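Local coordinates for protein anti-sigma-I factor RsgI3 (Clostridium thermocellum, PDB 6QE7) that probably holds the sigma factor SigI3 inactive until its extracellular sensing region, a tandem pair of PA14 domains that binds pectin, meets plant polysaccharide, at residues V220-N225 and I256-C261. Residues are numbered along the deposited sequence; the frame is centred on the assembly and turned at random.
Sequences VRVWIN and IKVEYC
Trp223 and Lys257 are directly paired on neighbouring antiparallel strands, their side chains side by side, and the lysine leans over the indole. Lys257 CG lies anti to the backbone N, and the chain then turns about CG-CD (chi3 59°), which brings CE over one face of the six-membered ring, 3.8 Å from its centroid. NZ follows almost exactly on the ring normal, 4.5 Å from that centroid, in a cation-pi contact. The far rim of the same ring meets Glu259: OE1 lies near the ring plane, 3.3 Å from Trp223 CH2, and the carboxylate stands 80° to the indole. Here the acid faces the C-H edge, an approach that probably suits the positive rim of the ring, while OE2 forms a salt bridge with Arg197. Arg221 is paired with Glu259 in register, yet its guanidinium does not contact the carboxylate; NE instead forms a salt bridge with Asp231.

The face of Arg221, Trp223, Lys257 and Glu259 is mixed aromatic and charged; Glu259 is buried there, the other three partly exposed. By contrast, the face that carries Val220, Val222, Ile224, Ile256, Val258 and Tyr260 is buried. Ile224 CD1 packs 3.8 Å from Ile256 CG1, Val222 and Val258 lie side by side through their CG2 methyls at 4.1 Å, and Val220 CG1 approaches the edge of the Tyr260 ring. Ile269 packs on Val220 and Tyr260, and Leu271 on Ile256 and Val258, from strand 268-274 of the other sheet.

Reciprocal backbone hydrogen bonds join Arg221 with Glu259 and Trp223 with Lys257, Glu259 N to Arg221 O nearly straight at 2.8 Å. The pairing of strands 219-224 and 254-263, hydrophobic on its inner face, is characteristic of the antiparallel beta-sandwich of a PA14 domain, here the second of the tandem pair.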
ATOM      1  N   VAL A 220       7.348 -24.718   8.815  1.00 36.33           N
ATOM      2  CA  VAL A 220       7.005 -23.311   8.441  1.00 33.33           C
ATOM      3  C   VAL A 220       8.086 -22.729   7.544  1.00 31.85           C
ATOM      4  O   VAL A 220       9.292 -23.029   7.714  1.00 34.99           O
ATOM      5  CB  VAL A 220       6.816 -22.432   9.686  1.00 34.59           C
ATOM      6  CG1 VAL A 220       5.520 -22.756  10.383  1.00 41.72           C
ATOM      7  CG2 VAL A 220       7.962 -22.562  10.655  1.00 38.73           C
ATOM      8  N   ARG A 221       7.649 -21.878   6.643  1.00 35.69           N
ATOM      9  CA  ARG A 221       8.509 -20.849   6.005  1.00 34.57           C
ATOM     10  C   ARG A 221       7.777 -19.503   6.038  1.00 32.57           C
ATOM     11  O   ARG A 221       6.533 -19.495   5.820  1.00 33.60           O
ATOM     12  CB  ARG A 221       8.828 -21.249   4.564  1.00 37.00           C
ATOM     13  CG  ARG A 221       9.728 -22.464   4.441  1.00 36.39           C
ATOM     14  CD  ARG A 221      10.046 -22.674   2.975  1.00 42.33           C
ATOM     15  NE  ARG A 221      11.242 -23.505   2.928  1.00 46.71           N
ATOM     16  CZ  ARG A 221      11.292 -24.711   2.387  1.00 46.26           C
ATOM     17  NH1 ARG A 221      10.216 -25.250   1.832  1.00 38.11           N
ATOM     18  NH2 ARG A 221      12.435 -25.372   2.387  1.00 52.78           N
ATOM     19  N   VAL A 222       8.542 -18.423   6.265  1.00 33.32           N
ATOM     20  CA  VAL A 222       8.046 -17.005   6.240  1.00 30.93           C
ATOM     21  C   VAL A 222       8.976 -16.138   5.391  1.00 31.45           C
ATOM     22  O   VAL A 222      10.185 -16.095   5.634  1.00 27.07           O
ATOM     23  CB  VAL A 222       7.894 -16.389   7.612  1.00 28.00           C
ATOM     24  CG1 VAL A 222       7.366 -14.958   7.479  1.00 31.94           C
ATOM     25  CG2 VAL A 222       6.998 -17.248   8.539  1.00 29.08           C
ATOM     26  N   TRP A 223       8.385 -15.534   4.386  1.00 28.18           N
ATOM     27  CA  TRP A 223       8.967 -14.422   3.617  1.00 30.30           C
ATOM     28  C   TRP A 223       8.255 -13.098   3.965  1.00 32.17           C
ATOM     29  O   TRP A 223       7.005 -13.077   4.018  1.00 32.14           O
ATOM     30  CB  TRP A 223       8.730 -14.683   2.153  1.00 33.52           C
ATOM     31  CG  TRP A 223       9.476 -15.836   1.572  1.00 36.99           C
ATOM     32  CD1 TRP A 223      10.622 -15.810   0.832  1.00 40.32           C
ATOM     33  CD2 TRP A 223       9.026 -17.189   1.595  1.00 31.95           C
ATOM     34  NE1 TRP A 223      10.913 -17.067   0.388  1.00 41.73           N
ATOM     35  CE2 TRP A 223       9.942 -17.938   0.818  1.00 39.61           C
ATOM     36  CE3 TRP A 223       7.918 -17.811   2.131  1.00 29.30           C
ATOM     37  CZ2 TRP A 223       9.792 -19.310   0.609  1.00 35.56           C
ATOM     38  CZ3 TRP A 223       7.782 -19.185   1.961  1.00 38.38           C
ATOM     39  CH2 TRP A 223       8.687 -19.906   1.182  1.00 38.43           C
ATOM     40  N   ILE A 224       9.037 -12.054   4.209  1.00 27.34           N
ATOM     41  CA  ILE A 224       8.608 -10.636   4.349  1.00 29.75           C
ATOM     42  C   ILE A 224       9.428  -9.831   3.349  1.00 26.79           C
ATOM     43  O   ILE A 224      10.659 -10.025   3.288  1.00 32.80           O
ATOM     44  CB  ILE A 224       8.771 -10.100   5.781  1.00 30.61           C
ATOM     45  CG1 ILE A 224       8.058 -10.994   6.802  1.00 32.37           C
ATOM     46  CG2 ILE A 224       8.229  -8.665   5.885  1.00 30.76           C
ATOM     47  CD1 ILE A 224       6.555 -10.715   6.900  1.00 35.60           C
ATOM     48  N   ASN A 225       8.766  -9.016   2.581  1.00 28.10           N
ATOM     49  CA  ASN A 225       9.446  -8.181   1.554  1.00 31.71           C
ATOM     50  C   ASN A 225      10.207  -9.099   0.590  1.00 35.16           C
ATOM     51  O   ASN A 225      11.324  -8.750   0.222  1.00 39.76           O
ATOM     52  CB  ASN A 225      10.372  -7.167   2.225  1.00 29.05           C
ATOM     53  CG  ASN A 225      10.839  -6.095   1.252  1.00 36.89           C
ATOM     54  OD1 ASN A 225      10.114  -5.679   0.341  1.00 29.19           O
ATOM     55  ND2 ASN A 225      12.056  -5.634   1.476  1.00 33.98           N
ATOM     56  N   ILE A 256       3.997 -10.466   1.948  1.00 32.43           N
ATOM     57  CA  ILE A 256       4.157 -11.501   2.986  1.00 26.83           C
ATOM     58  C   ILE A 256       3.731 -12.831   2.335  1.00 32.10           C
ATOM     59  O   ILE A 256       2.693 -12.852   1.665  1.00 31.43           O
ATOM     60  CB  ILE A 256       3.367 -11.179   4.271  1.00 29.53           C
ATOM     61  CG1 ILE A 256       3.492 -12.337   5.280  1.00 29.81           C
ATOM     62  CG2 ILE A 256       1.898 -10.854   3.989  1.00 32.84           C
ATOM     63  CD1 ILE A 256       2.923 -12.109   6.673  1.00 28.01           C
ATOM     64  N   LYS A 257       4.524 -13.870   2.554  1.00 35.66           N
ATOM     65  CA  LYS A 257       4.194 -15.283   2.244  1.00 35.17           C
ATOM     66  C   LYS A 257       4.530 -16.096   3.482  1.00 32.36           C
ATOM     67  O   LYS A 257       5.623 -15.881   4.103  1.00 33.16           O
ATOM     68  CB  LYS A 257       4.884 -15.750   0.966  1.00 30.17           C
ATOM     69  CG  LYS A 257       4.493 -17.174   0.540  1.00 38.86           C
ATOM     70  CD  LYS A 257       4.869 -17.516  -0.926  1.00 36.51           C
ATOM     71  CE  LYS A 257       6.355 -17.384  -1.163  1.00 44.25           C
ATOM     72  NZ  LYS A 257       6.752 -17.861  -2.518  1.00 49.31           N
ATOM     73  N   VAL A 258       3.574 -16.934   3.877  1.00 29.81           N
ATOM     74  CA  VAL A 258       3.724 -17.918   4.962  1.00 31.64           C
ATOM     75  C   VAL A 258       3.280 -19.275   4.390  1.00 33.38           C
ATOM     76  O   VAL A 258       2.170 -19.376   3.768  1.00 29.05           O
ATOM     77  CB  VAL A 258       2.947 -17.540   6.248  1.00 32.32           C
ATOM     78  CG1 VAL A 258       3.100 -18.588   7.365  1.00 32.85           C
ATOM     79  CG2 VAL A 258       3.416 -16.225   6.813  1.00 35.69           C
ATOM     80  N   GLU A 259       4.122 -20.283   4.617  1.00 35.36           N
ATOM     81  CA  GLU A 259       3.858 -21.709   4.247  1.00 37.58           C
ATOM     82  C   GLU A 259       3.949 -22.576   5.527  1.00 32.12           C
ATOM     83  O   GLU A 259       4.858 -22.390   6.378  1.00 32.74           O
ATOM     84  CB  GLU A 259       4.766 -22.179   3.101  1.00 35.30           C
ATOM     85  CG  GLU A 259       4.456 -21.609   1.718  1.00 34.89           C
ATOM     86  CD  GLU A 259       5.425 -21.913   0.564  1.00 35.80           C
ATOM     87  OE1 GLU A 259       6.534 -22.425   0.815  1.00 42.71           O
ATOM     88  OE2 GLU A 259       5.098 -21.551  -0.573  1.00 44.33           O
ATOM     89  N   TYR A 260       3.000 -23.497   5.648  1.00 35.28           N
ATOM     90  CA  TYR A 260       2.840 -24.421   6.795  1.00 35.20           C
ATOM     91  C   TYR A 260       2.623 -25.834   6.241  1.00 34.28           C
ATOM     92  O   TYR A 260       1.803 -26.041   5.353  1.00 31.70           O
ATOM     93  CB  TYR A 260       1.623 -24.056   7.658  1.00 31.83           C
ATOM     94  CG  TYR A 260       1.367 -25.019   8.787  1.00 32.41           C
ATOM     95  CD1 TYR A 260       2.327 -25.178   9.768  1.00 34.56           C
ATOM     96  CD2 TYR A 260       0.238 -25.807   8.879  1.00 40.69           C
ATOM     97  CE1 TYR A 260       2.160 -26.055  10.818  1.00 42.66           C
ATOM     98  CE2 TYR A 260       0.089 -26.758   9.890  1.00 42.14           C
ATOM     99  CZ  TYR A 260       1.045 -26.875  10.880  1.00 45.43           C
ATOM    100  OH  TYR A 260       0.969 -27.750  11.944  1.00 44.78           O
ATOM    101  N   CYS A 261       3.290 -26.806   6.820  1.00 36.66           N
ATOM    102  CA  CYS A 261       2.969 -28.212   6.544  1.00 37.05           C
ATOM    103  C   CYS A 261       2.809 -28.945   7.886  1.00 39.51           C
ATOM    104  O   CYS A 261       3.502 -28.725   8.838  1.00 39.52           O
ATOM    105  CB  CYS A 261       3.955 -28.804   5.558  1.00 37.01           C
ATOM    106  SG  CYS A 261       5.638 -29.005   6.193  1.00 49.23           S
TER